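Local atomic coordinates of protein-glutamine gamma-glutamyltransferase 2 (Pagrus major, PDB entry 1G0D), a protein that probably catalyses the calcium-dependent acyl transfer that joins peptide-bound glutamine to primary amines, including protein lysine side chains, yielding cross-linked or aminated proteins. Residues Phe134-Cys138 against Leu151-Met156; Gly160-Met164 against Gly430-Glu434; Ala221-Ser225 against Phe275-Ala279; Tyr240-Pro246 against Lys268-Val274; Val613-Gly617 against Ala638-Ser642. One frame throughout, in Å; residues are numbered along the deposited sequence.

Interaction 1 (Phe134-Cys138 against Leu151-Met156)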
# COMPACT_ATOMS: atom_id res chain seq x y z
N PHE A 134 -18.23 -0.96 -6.37
CA PHE A 134 -17.91 -2.05 -7.28
C PHE A 134 -18.41 -3.33 -6.61
O PHE A 134 -18.49 -3.40 -5.39
CB PHE A 134 -16.39 -2.10 -7.50
CG PHE A 134 -15.88 -1.08 -8.49
CD1 PHE A 134 -15.19 0.05 -8.05
CD2 PHE A 134 -16.13 -1.22 -9.84
CE1 PHE A 134 -14.77 1.03 -8.97
CE2 PHE A 134 -15.72 -0.24 -10.76
CZ PHE A 134 -15.05 0.88 -10.33
N ASN A 135 -18.73 -4.36 -7.39
CA ASN A 135 -19.25 -5.62 -6.85
C ASN A 135 -18.47 -6.84 -7.29
O ASN A 135 -18.84 -7.47 -8.28
CB ASN A 135 -20.69 -5.80 -7.30
CG ASN A 135 -21.47 -6.66 -6.38
OD1 ASN A 135 -20.90 -7.32 -5.51
ND2 ASN A 135 -22.79 -6.67 -6.53
N PRO A 136 -17.37 -7.18 -6.60
CA PRO A 136 -16.58 -8.35 -6.98
C PRO A 136 -17.26 -9.68 -6.68
O PRO A 136 -16.70 -10.72 -6.97
CB PRO A 136 -15.27 -8.20 -6.21
CG PRO A 136 -15.51 -7.22 -5.17
CD PRO A 136 -16.77 -6.46 -5.47
N TRP A 137 -18.45 -9.65 -6.08
CA TRP A 137 -19.16 -10.88 -5.80
C TRP A 137 -20.19 -11.16 -6.88
O TRP A 137 -20.77 -12.24 -6.91
CB TRP A 137 -19.90 -10.80 -4.50
CG TRP A 137 -19.04 -10.78 -3.34
CD1 TRP A 137 -18.54 -11.85 -2.68
CD2 TRP A 137 -18.57 -9.61 -2.66
NE1 TRP A 137 -17.76 -11.43 -1.62
CE2 TRP A 137 -17.76 -10.06 -1.58
CE3 TRP A 137 -18.74 -8.23 -2.86
CZ2 TRP A 137 -17.12 -9.17 -0.70
CZ3 TRP A 137 -18.09 -7.34 -1.98
CH2 TRP A 137 -17.29 -7.82 -0.91
N CYS A 138 -20.44 -10.18 -7.74
CA CYS A 138 -21.40 -10.32 -8.83
C CYS A 138 -20.68 -10.80 -10.08
O CYS A 138 -19.83 -10.12 -10.61
CB CYS A 138 -22.04 -8.98 -9.11
SG CYS A 138 -22.85 -8.97 -10.68
N LEU A 151 -11.94 -12.56 -1.31
CA LEU A 151 -12.62 -11.27 -1.31
C LEU A 151 -12.71 -10.76 0.13
O LEU A 151 -12.74 -9.56 0.39
CB LEU A 151 -14.01 -11.39 -1.94
CG LEU A 151 -13.98 -11.37 -3.47
CD1 LEU A 151 -15.34 -11.74 -4.04
CD2 LEU A 151 -13.57 -10.00 -3.92
N GLN A 152 -12.71 -11.69 1.07
CA GLN A 152 -12.79 -11.34 2.48
C GLN A 152 -11.52 -10.65 2.93
O GLN A 152 -11.56 -9.75 3.77
CB GLN A 152 -13.00 -12.61 3.30
CG GLN A 152 -13.09 -12.37 4.76
CD GLN A 152 -14.09 -11.29 5.09
OE1 GLN A 152 -15.22 -11.30 4.55
NE2 GLN A 152 -13.68 -10.35 5.97
N GLU A 153 -10.39 -11.09 2.37
CA GLU A 153 -9.10 -10.51 2.69
C GLU A 153 -8.83 -9.28 1.84
O GLU A 153 -8.50 -8.22 2.35
CB GLU A 153 -7.98 -11.52 2.44
CG GLU A 153 -6.57 -10.92 2.59
CD GLU A 153 -6.24 -10.47 4.02
OE1 GLU A 153 -6.97 -10.86 4.96
OE2 GLU A 153 -5.25 -9.72 4.22
N TYR A 154 -9.02 -9.43 0.53
CA TYR A 154 -8.76 -8.35 -0.41
C TYR A 154 -9.80 -7.24 -0.54
O TYR A 154 -9.54 -6.26 -1.22
CB TYR A 154 -8.46 -8.94 -1.76
CG TYR A 154 -7.40 -10.00 -1.70
CD1 TYR A 154 -6.27 -9.82 -0.89
CD2 TYR A 154 -7.51 -11.18 -2.46
CE1 TYR A 154 -5.28 -10.77 -0.84
CE2 TYR A 154 -6.53 -12.15 -2.42
CZ TYR A 154 -5.41 -11.93 -1.61
OH TYR A 154 -4.40 -12.85 -1.61
N VAL A 155 -10.98 -7.40 0.07
CA VAL A 155 -11.99 -6.33 0.04
C VAL A 155 -12.48 -6.06 1.46
O VAL A 155 -12.43 -4.94 1.94
CB VAL A 155 -13.28 -6.62 -0.78
CG1 VAL A 155 -14.27 -5.46 -0.58
CG2 VAL A 155 -12.98 -6.73 -2.24
N MET A 156 -12.92 -7.09 2.15
CA MET A 156 -13.46 -6.92 3.48
C MET A 156 -12.54 -6.78 4.66
O MET A 156 -12.94 -6.24 5.68
CB MET A 156 -14.45 -8.05 3.73
CG MET A 156 -15.58 -8.02 2.70
SD MET A 156 -16.61 -6.66 3.08
CE MET A 156 -17.10 -6.23 1.58

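Interaction 2 (Gly160-Met164 against Gly430-Glu434)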
# COMPACT_ATOMS: atom_id res chain seq x y z
N GLY A 160 -4.21 -5.06 7.71
CA GLY A 160 -3.26 -5.73 6.86
C GLY A 160 -1.88 -5.74 7.50
O GLY A 160 -1.69 -5.38 8.66
N VAL A 161 -0.91 -6.20 6.73
CA VAL A 161 0.45 -6.24 7.18
C VAL A 161 1.24 -5.85 5.94
O VAL A 161 0.99 -6.39 4.86
CB VAL A 161 0.79 -7.68 7.62
CG1 VAL A 161 2.25 -7.82 7.91
CG2 VAL A 161 -0.01 -8.01 8.86
N ILE A 162 2.14 -4.87 6.05
CA ILE A 162 2.95 -4.51 4.89
C ILE A 162 4.38 -4.94 5.22
O ILE A 162 4.87 -4.64 6.29
CB ILE A 162 2.89 -2.99 4.60
CG1 ILE A 162 1.42 -2.56 4.46
CG2 ILE A 162 3.69 -2.70 3.36
CD1 ILE A 162 1.14 -1.20 3.86
N TYR A 163 5.04 -5.67 4.33
CA TYR A 163 6.40 -6.13 4.61
C TYR A 163 7.47 -5.04 4.31
O TYR A 163 7.31 -4.20 3.39
CB TYR A 163 6.67 -7.45 3.86
CG TYR A 163 5.75 -8.52 4.38
CD1 TYR A 163 6.02 -9.17 5.57
CD2 TYR A 163 4.50 -8.75 3.79
CE1 TYR A 163 5.08 -9.98 6.17
CE2 TYR A 163 3.54 -9.56 4.38
CZ TYR A 163 3.83 -10.17 5.58
OH TYR A 163 2.88 -10.94 6.20
N MET A 164 8.53 -5.05 5.11
CA MET A 164 9.60 -4.07 4.99
C MET A 164 10.87 -4.68 5.44
O MET A 164 10.92 -5.88 5.66
CB MET A 164 9.29 -2.87 5.86
CG MET A 164 8.18 -2.08 5.29
SD MET A 164 7.70 -0.66 6.24
CE MET A 164 9.03 -0.51 7.43
N GLY A 430 -4.15 -16.06 8.24
CA GLY A 430 -3.05 -15.85 9.14
C GLY A 430 -2.42 -14.55 8.71
O GLY A 430 -2.87 -13.90 7.75
N ASN A 431 -1.38 -14.15 9.41
CA ASN A 431 -0.72 -12.90 9.06
C ASN A 431 0.66 -13.21 8.53
O ASN A 431 1.60 -12.40 8.67
CB ASN A 431 -0.71 -11.96 10.29
CG ASN A 431 -2.13 -11.39 10.60
OD1 ASN A 431 -3.06 -12.14 10.93
ND2 ASN A 431 -2.30 -10.06 10.48
N HIS A 432 0.76 -14.37 7.88
CA HIS A 432 2.00 -14.85 7.29
C HIS A 432 2.28 -14.13 5.99
O HIS A 432 1.39 -13.60 5.34
CB HIS A 432 1.97 -16.36 6.99
CG HIS A 432 0.96 -17.13 7.77
ND1 HIS A 432 0.25 -18.19 7.23
CD2 HIS A 432 0.57 -17.05 9.07
CE1 HIS A 432 -0.53 -18.72 8.16
NE2 HIS A 432 -0.36 -18.04 9.29
N ARG A 433 3.56 -14.15 5.63
CA ARG A 433 4.08 -13.52 4.43
C ARG A 433 3.93 -14.57 3.36
O ARG A 433 4.28 -15.73 3.55
CB ARG A 433 5.58 -13.15 4.63
CG ARG A 433 6.42 -12.76 3.40
CD ARG A 433 7.94 -12.63 3.73
NE ARG A 433 8.72 -13.79 3.31
CZ ARG A 433 8.97 -14.12 2.04
NH1 ARG A 433 8.51 -13.37 1.04
NH2 ARG A 433 9.67 -15.22 1.73
N GLU A 434 3.37 -14.14 2.25
CA GLU A 434 3.16 -15.01 1.13
C GLU A 434 4.14 -14.59 0.06
O GLU A 434 4.04 -13.48 -0.45
CB GLU A 434 1.74 -14.82 0.65
CG GLU A 434 1.54 -15.00 -0.82
CD GLU A 434 0.55 -16.10 -1.09
OE1 GLU A 434 -0.21 -16.02 -2.10
OE2 GLU A 434 0.55 -17.04 -0.25

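Interaction 3 (Ala221-Ser225 against Phe275-Ala279)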
# COMPACT_ATOMS: atom_id res chain seq x y z
N ALA A 221 -3.20 7.87 -9.15
CA ALA A 221 -2.61 9.15 -9.52
C ALA A 221 -2.79 10.24 -8.46
O ALA A 221 -1.90 11.08 -8.26
CB ALA A 221 -3.20 9.61 -10.84
N MET A 222 -3.92 10.21 -7.75
CA MET A 222 -4.20 11.22 -6.73
C MET A 222 -3.51 11.03 -5.38
O MET A 222 -3.37 12.00 -4.61
CB MET A 222 -5.71 11.30 -6.51
CG MET A 222 -6.44 11.86 -7.71
SD MET A 222 -6.44 13.66 -7.68
CE MET A 222 -6.72 13.95 -5.85
N VAL A 223 -3.09 9.81 -5.08
CA VAL A 223 -2.44 9.53 -3.80
C VAL A 223 -1.19 10.35 -3.56
O VAL A 223 -0.98 10.83 -2.45
CB VAL A 223 -2.11 8.05 -3.65
CG1 VAL A 223 -1.39 7.79 -2.32
CG2 VAL A 223 -3.40 7.28 -3.70
N ASN A 224 -0.36 10.52 -4.58
CA ASN A 224 0.81 11.33 -4.39
C ASN A 224 1.19 12.19 -5.58
O ASN A 224 1.37 13.38 -5.45
CB ASN A 224 2.00 10.46 -4.01
CG ASN A 224 3.30 11.25 -3.95
OD1 ASN A 224 4.32 10.84 -4.50
ND2 ASN A 224 3.27 12.38 -3.27
N SER A 225 1.30 11.59 -6.76
CA SER A 225 1.73 12.34 -7.92
C SER A 225 1.05 13.69 -8.15
O SER A 225 1.72 14.63 -8.60
CB SER A 225 1.61 11.49 -9.19
OG SER A 225 0.34 11.63 -9.77
N PHE A 275 1.84 5.35 0.59
CA PHE A 275 1.05 5.68 -0.61
C PHE A 275 0.28 4.42 -0.98
O PHE A 275 -0.87 4.47 -1.34
CB PHE A 275 1.93 5.96 -1.84
CG PHE A 275 2.78 7.18 -1.75
CD1 PHE A 275 2.45 8.21 -0.88
CD2 PHE A 275 3.98 7.24 -2.47
CE1 PHE A 275 3.32 9.28 -0.70
CE2 PHE A 275 4.88 8.30 -2.30
CZ PHE A 275 4.55 9.32 -1.42
N ALA A 276 0.97 3.28 -0.94
CA ALA A 276 0.35 2.01 -1.29
C ALA A 276 -0.77 1.67 -0.31
O ALA A 276 -1.89 1.36 -0.74
CB ALA A 276 1.40 0.93 -1.32
N ALA A 277 -0.50 1.74 1.00
CA ALA A 277 -1.50 1.47 2.03
C ALA A 277 -2.69 2.38 1.86
O ALA A 277 -3.79 1.92 1.91
CB ALA A 277 -0.95 1.69 3.35
N VAL A 278 -2.48 3.69 1.65
CA VAL A 278 -3.62 4.61 1.46
C VAL A 278 -4.35 4.25 0.15
O VAL A 278 -5.56 4.40 0.05
CB VAL A 278 -3.13 6.08 1.41
CG1 VAL A 278 -4.21 7.02 0.97
CG2 VAL A 278 -2.64 6.49 2.74
N ALA A 279 -3.64 3.76 -0.86
CA ALA A 279 -4.29 3.37 -2.13
C ALA A 279 -5.16 2.17 -1.84
O ALA A 279 -6.28 2.07 -2.33
CB ALA A 279 -3.25 2.99 -3.24

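Interaction 4 (Tyr240-Pro246 against Lys268-Val274)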
# COMPACT_ATOMS: atom_id res chain seq x y z
N TYR A 240 11.72 16.20 8.32
CA TYR A 240 10.32 16.26 7.91
C TYR A 240 9.70 17.44 8.59
O TYR A 240 8.65 17.34 9.23
CB TYR A 240 9.60 14.99 8.34
CG TYR A 240 10.24 13.74 7.80
CD1 TYR A 240 10.14 13.40 6.44
CD2 TYR A 240 11.00 12.92 8.61
CE1 TYR A 240 10.79 12.29 5.93
CE2 TYR A 240 11.64 11.81 8.11
CZ TYR A 240 11.54 11.50 6.78
OH TYR A 240 12.21 10.40 6.32
N THR A 241 10.36 18.57 8.41
CA THR A 241 9.99 19.78 9.10
C THR A 241 8.55 20.15 9.37
O THR A 241 8.17 20.28 10.54
CB THR A 241 10.72 21.00 8.50
OG1 THR A 241 10.55 21.02 7.08
CG2 THR A 241 12.19 20.91 8.82
N ASP A 242 7.71 20.30 8.36
CA ASP A 242 6.38 20.73 8.76
C ASP A 242 5.27 19.73 8.56
O ASP A 242 4.25 20.03 7.96
CB ASP A 242 6.05 22.03 8.06
CG ASP A 242 7.22 23.01 8.09
OD1 ASP A 242 7.49 23.58 9.18
OD2 ASP A 242 7.86 23.19 7.02
N GLY A 243 5.48 18.54 9.10
CA GLY A 243 4.49 17.49 8.93
C GLY A 243 4.83 16.26 9.71
O GLY A 243 5.73 16.29 10.53
N VAL A 244 4.11 15.17 9.47
CA VAL A 244 4.38 13.93 10.18
C VAL A 244 5.35 13.10 9.38
O VAL A 244 5.24 13.00 8.18
CB VAL A 244 3.09 13.10 10.37
CG1 VAL A 244 3.44 11.82 11.07
CG2 VAL A 244 2.07 13.88 11.21
N ALA A 245 6.34 12.52 10.04
CA ALA A 245 7.27 11.69 9.31
C ALA A 245 6.53 10.45 8.84
O ALA A 245 5.70 9.88 9.57
CB ALA A 245 8.41 11.30 10.21
N PRO A 246 6.81 10.00 7.60
CA PRO A 246 6.17 8.81 7.03
C PRO A 246 6.19 7.56 7.91
O PRO A 246 5.22 6.81 7.95
CB PRO A 246 6.93 8.60 5.72
CG PRO A 246 7.32 9.96 5.33
CD PRO A 246 7.72 10.62 6.62
N LYS A 268 1.43 16.10 4.76
CA LYS A 268 2.87 15.93 4.93
C LYS A 268 3.21 14.92 6.04
O LYS A 268 2.87 15.17 7.20
CB LYS A 268 3.51 17.25 5.30
CG LYS A 268 3.40 18.33 4.24
CD LYS A 268 4.38 19.45 4.53
CE LYS A 268 3.96 20.73 3.90
NZ LYS A 268 2.54 20.97 4.22
N TYR A 269 3.90 13.82 5.74
CA TYR A 269 4.44 13.49 4.42
C TYR A 269 4.23 11.99 4.20
O TYR A 269 3.74 11.30 5.07
CB TYR A 269 5.96 13.74 4.37
CG TYR A 269 6.43 15.18 4.65
CD1 TYR A 269 6.42 16.18 3.65
CD2 TYR A 269 6.90 15.53 5.91
CE1 TYR A 269 6.88 17.49 3.94
CE2 TYR A 269 7.35 16.82 6.19
CZ TYR A 269 7.35 17.80 5.23
OH TYR A 269 7.78 19.08 5.61
N GLY A 270 4.64 11.48 3.07
CA GLY A 270 4.50 10.06 2.86
C GLY A 270 5.70 9.50 2.11
O GLY A 270 6.51 10.25 1.54
N GLN A 271 5.83 8.18 2.16
CA GLN A 271 6.87 7.46 1.43
C GLN A 271 6.19 6.27 0.73
O GLN A 271 5.03 5.99 1.02
CB GLN A 271 7.98 7.03 2.38
CG GLN A 271 9.09 8.06 2.37
CD GLN A 271 9.93 8.09 3.63
OE1 GLN A 271 10.02 7.11 4.41
NE2 GLN A 271 10.58 9.23 3.85
N CYS A 272 6.88 5.57 -0.18
CA CYS A 272 6.23 4.50 -0.94
C CYS A 272 5.25 3.56 -0.26
O CYS A 272 4.14 3.41 -0.78
CB CYS A 272 7.25 3.73 -1.78
SG CYS A 272 8.19 2.54 -0.93
N TRP A 273 5.57 2.94 0.86
CA TRP A 273 4.58 2.04 1.50
C TRP A 273 3.34 2.77 2.10
O TRP A 273 2.29 2.16 2.27
CB TRP A 273 5.23 1.13 2.56
CG TRP A 273 5.49 1.87 3.79
CD1 TRP A 273 4.65 2.04 4.84
CD2 TRP A 273 6.63 2.68 4.05
NE1 TRP A 273 5.18 2.92 5.74
CE2 TRP A 273 6.41 3.34 5.27
CE3 TRP A 273 7.83 2.93 3.36
CZ2 TRP A 273 7.33 4.23 5.82
CZ3 TRP A 273 8.74 3.81 3.90
CH2 TRP A 273 8.49 4.45 5.12
N VAL A 274 3.46 4.06 2.44
CA VAL A 274 2.31 4.83 2.95
C VAL A 274 1.32 5.20 1.82
O VAL A 274 0.11 5.35 2.06
CB VAL A 274 2.76 6.14 3.62
CG1 VAL A 274 1.57 6.87 4.12
CG2 VAL A 274 3.64 5.86 4.75
O HOH W 1 4.44 4.39 8.11

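Interaction 5 (Val613-Gly617 against Ala638-Ser642)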
# COMPACT_ATOMS: atom_id res chain seq x y z
N VAL A 613 20.47 7.05 26.87
CA VAL A 613 20.21 8.47 26.76
C VAL A 613 18.77 8.66 27.14
O VAL A 613 17.96 7.76 26.98
CB VAL A 613 20.31 8.96 25.30
CG1 VAL A 613 20.74 10.39 25.26
CG2 VAL A 613 21.26 8.09 24.51
N PRO A 614 18.41 9.83 27.68
CA PRO A 614 16.99 9.96 28.01
C PRO A 614 16.29 10.32 26.68
O PRO A 614 16.90 10.94 25.82
CB PRO A 614 16.98 11.13 28.99
CG PRO A 614 18.07 12.02 28.46
CD PRO A 614 19.17 11.04 28.03
N LEU A 615 15.03 9.92 26.50
CA LEU A 615 14.29 10.29 25.28
C LEU A 615 13.22 11.22 25.75
O LEU A 615 12.59 11.00 26.77
CB LEU A 615 13.62 9.08 24.62
CG LEU A 615 13.85 7.68 25.19
CD1 LEU A 615 12.81 6.76 24.62
CD2 LEU A 615 15.22 7.18 24.83
N LYS A 616 13.03 12.31 25.05
CA LYS A 616 11.99 13.18 25.50
C LYS A 616 11.13 13.46 24.32
O LYS A 616 11.53 13.22 23.18
CB LYS A 616 12.55 14.47 26.10
CG LYS A 616 13.84 14.98 25.47
CD LYS A 616 14.20 16.37 26.03
CE LYS A 616 15.72 16.57 26.18
NZ LYS A 616 16.38 15.59 27.12
N GLY A 617 9.94 13.96 24.60
CA GLY A 617 8.97 14.22 23.55
C GLY A 617 8.22 12.93 23.25
O GLY A 617 7.58 12.83 22.19
N ALA A 638 10.73 12.75 30.76
CA ALA A 638 11.66 12.17 29.81
C ALA A 638 12.02 10.81 30.34
O ALA A 638 12.25 10.62 31.54
CB ALA A 638 12.91 13.04 29.66
N VAL A 639 12.04 9.84 29.45
CA VAL A 639 12.32 8.49 29.86
C VAL A 639 13.80 8.38 30.12
O VAL A 639 14.61 8.68 29.25
CB VAL A 639 11.80 7.47 28.77
CG1 VAL A 639 12.13 6.02 29.18
CG2 VAL A 639 10.29 7.64 28.60
N ALA A 640 14.15 7.98 31.33
CA ALA A 640 15.56 7.85 31.66
C ALA A 640 16.26 6.77 30.85
O ALA A 640 15.63 5.83 30.36
CB ALA A 640 15.74 7.56 33.14
N PRO A 641 17.58 6.90 30.70
CA PRO A 641 18.35 5.91 29.94
C PRO A 641 18.02 4.53 30.51
O PRO A 641 18.03 4.35 31.71
CB PRO A 641 19.80 6.30 30.20
CG PRO A 641 19.74 7.74 30.57
CD PRO A 641 18.44 7.98 31.23
N SER A 642 17.72 3.57 29.65
CA SER A 642 17.39 2.22 30.11
C SER A 642 16.19 2.15 31.07
O SER A 642 16.01 1.17 31.79
CB SER A 642 18.61 1.58 30.78
OG SER A 642 19.79 1.89 30.07

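Interaction 1 (Phe134-Cys138 against Leu151-Met156)
Residues N135 to C138 form a type I beta turn, closed by the backbone hydrogen bond from C138 N to N135 O at 3.2 Å, facing helix residues L151-M156. The nearest CA atoms, those of P136 and L151, are 7.5 Å apart, so the backbones stay separate and side chains fill the gap. On the helix, L151 O accepts both V155 N at 2.8 Å and M156 N at 3.0 Å; the second bond marks a wider pi-type turn. P136 at the second turn position sets its CB 3.4 Å from L151 CD2 and its CG 3.9 Å from V155 CG2. W137 supplies the larger surface. L151 CD1 lies over one face of the indole, 3.6 Å from the centroid of the five-membered ring and 19° off its normal, a CH-pi contact, while V155 CG1 approaches W137 CH2 at 3.8 Å. M156 SD is 5.4 Å from the centroid of the six-membered ring and oblique to it, a Met-aromatic contact. R23 adds a cation-pi interaction with W137. The contact thus joins the loop after strand 121-133 to helix 148-156 through apolar and aromatic chemistry, with dispersion rather than directional polar bonding holding them together.

Interaction 2 (Gly160-Met164 against Gly430-Glu434)
Strand 159-164 pairs with strand 169-176 in a two-stranded antiparallel sheet, and the side chains of V161 and Y163 on it meet the N431-R433 backbone and side chains where the chain enters strand 433-435. The nearest CA atoms, of V161 and N431, are 7.0 Å apart. Beginning at G160, the backbone is bonded to W175 of the partner strand. V161 then points toward the other segment and sets CG2 3.5 Å from N431 ND2. I162 is out of reach of G430-E434, as alternation along a strand predicts, and packs on A277 of helix 272-286. Y163 points toward the segment again: its OH is 3.1 Å from N431 O and 3.2 Å from H432 O. The 430-434 segment ends in E434, a probable calcium ligand, so Y163 packs on the residues that immediately precede it. R433 directs its guanidinium to S424, while its CB lies over the Y163 ring face, 3.9 Å from the ring centroid and 27° off the normal.

Interaction 3 (Ala221-Ser225 against Phe275-Ala279)
The end of helix 212-223 packs against helix 272-286, which begins with the active-site C272 in the papain-like core of the transglutaminase; the nearest CA atoms, of V223 and F275, are 6.1 Å apart. Apolar packing centres on V223, whose side chain points toward the second helix. Its CG1 lies 3.8 Å from F275 CB and 4.4 Å from V278 CG1, and its CG2 is 4.3 Å from A279 CB, so one valine spans about a turn of helix 272-286. Among polar bonds, S225 OG donates to A221 O at 2.8 Å within the first segment; separately, N224 ND2 bonds L232 O, outside both segments. The aromatic contact belongs to F275, whose side chain is about 5 Å from that of C272 and about 6 Å from that of D355 (nearest atoms). N224 lies across its face, with CB 3.7 Å from the ring centroid and only 8° off the normal, and N224 OD1 is 3.4 Å from F275 CE2.

Interaction 4 (Tyr240-Pro246 against Lys268-Val274)
P246 is the apolar centre. P246 CG sits 4.1 Å from Y269 CB and 3.6 Å from both G270 C and Q271 CD, and P246 CB reaches V274 CG2 and W273 CZ2 at 4.4 Å each. Next to it the Y269 ring meets Y240, with Y269 CE2 3.6 Å from Y240 CB. Farther out, the backbones pair around V244: V244 N donates to K268 O at 2.6 Å and Y269 N to V244 O at 2.9 Å. The peptide between K268 and Y269 is cis. Close approach at G243, whose CA is 3.3 Å from K268 O, is possible because it has no CB; an ideal one would stand 2.3 Å from K268 CB. At the polar edge, D242 N donates to Y269 OH at 3.0 Å, and Q271 NE2 to Y240 OH at 3.2 Å, atoms also bonded to R235 O and E555, respectively. A water donates to P246 O at 2.5 Å and accepts from W273 NE1 at 2.9 Å. The loop is thus bonded along the segment leading from strand 269-270 through N-cap Q271 into the helix carrying C272, which with H332 and D355 forms the Cys-His-Asp catalytic triad of the papain-like transglutaminase core.

Interaction 5 (Val613-Gly617 against Ala638-Ser642)
Two backbone hydrogen bonds define the pairing: L615 N donates to V639 O at 3.0 Å (146° at the hydrogen) and V639 N donates to L615 O at 3.0 Å (144°). This reciprocal pattern identifies L615 and V639 as an antiparallel hydrogen-bonded pair, CA atoms 5.3 Å apart, and the end-to-end directions of the touching parts differ by 165°. Weaker CA-H...O contacts continue the approach, from P614 CA to V639 O at 3.0 Å and from P641 CA to V613 O at 3.5 Å. The prolines take over where bonding stops, since neither has an amide hydrogen to donate: P614 CB is 4.1 Å from P641 CD, and V613 N is 3.5 Å from P641 CB. N609 ND2 bonds both V613 O and A640 O, bridging the two segments beside the ladder. L615 and V639 share one face of the ribbon, with L615 CG 4.1 Å from V639 CB, and both are buried. K616 and A638 lie on the other face, CB to CB 3.9 Å, and are exposed. Such a short two-stranded antiparallel ribbon, just before strand 619-624 and just after strand 628-634, belongs to the C-terminal immunoglobulin-like beta domain of transglutaminases.

How the interactions relate
From the N terminus, interaction 1 closes a short loop between strand 121-133 and helix 148-156, and interaction 2 opens directly after it, on strand 159-164. Interaction 2 closes only at 430-434, so its long loop encloses interaction 3, which in turn encloses interaction 4. Interactions 3 and 4 share helix 272-286 and touch where F275 CZ lies 3.7 Å from G270 O. Strand 159-164 reaches both: I162 CD1 is 3.6 Å from A277 CB, and M164 SD is 4.1 Å from W273 CD2. Interaction 5 follows in series, closing a hairpin-containing loop in the C-terminal domain, with centres about 24 Å from interaction 4 and 46 Å from interaction 1.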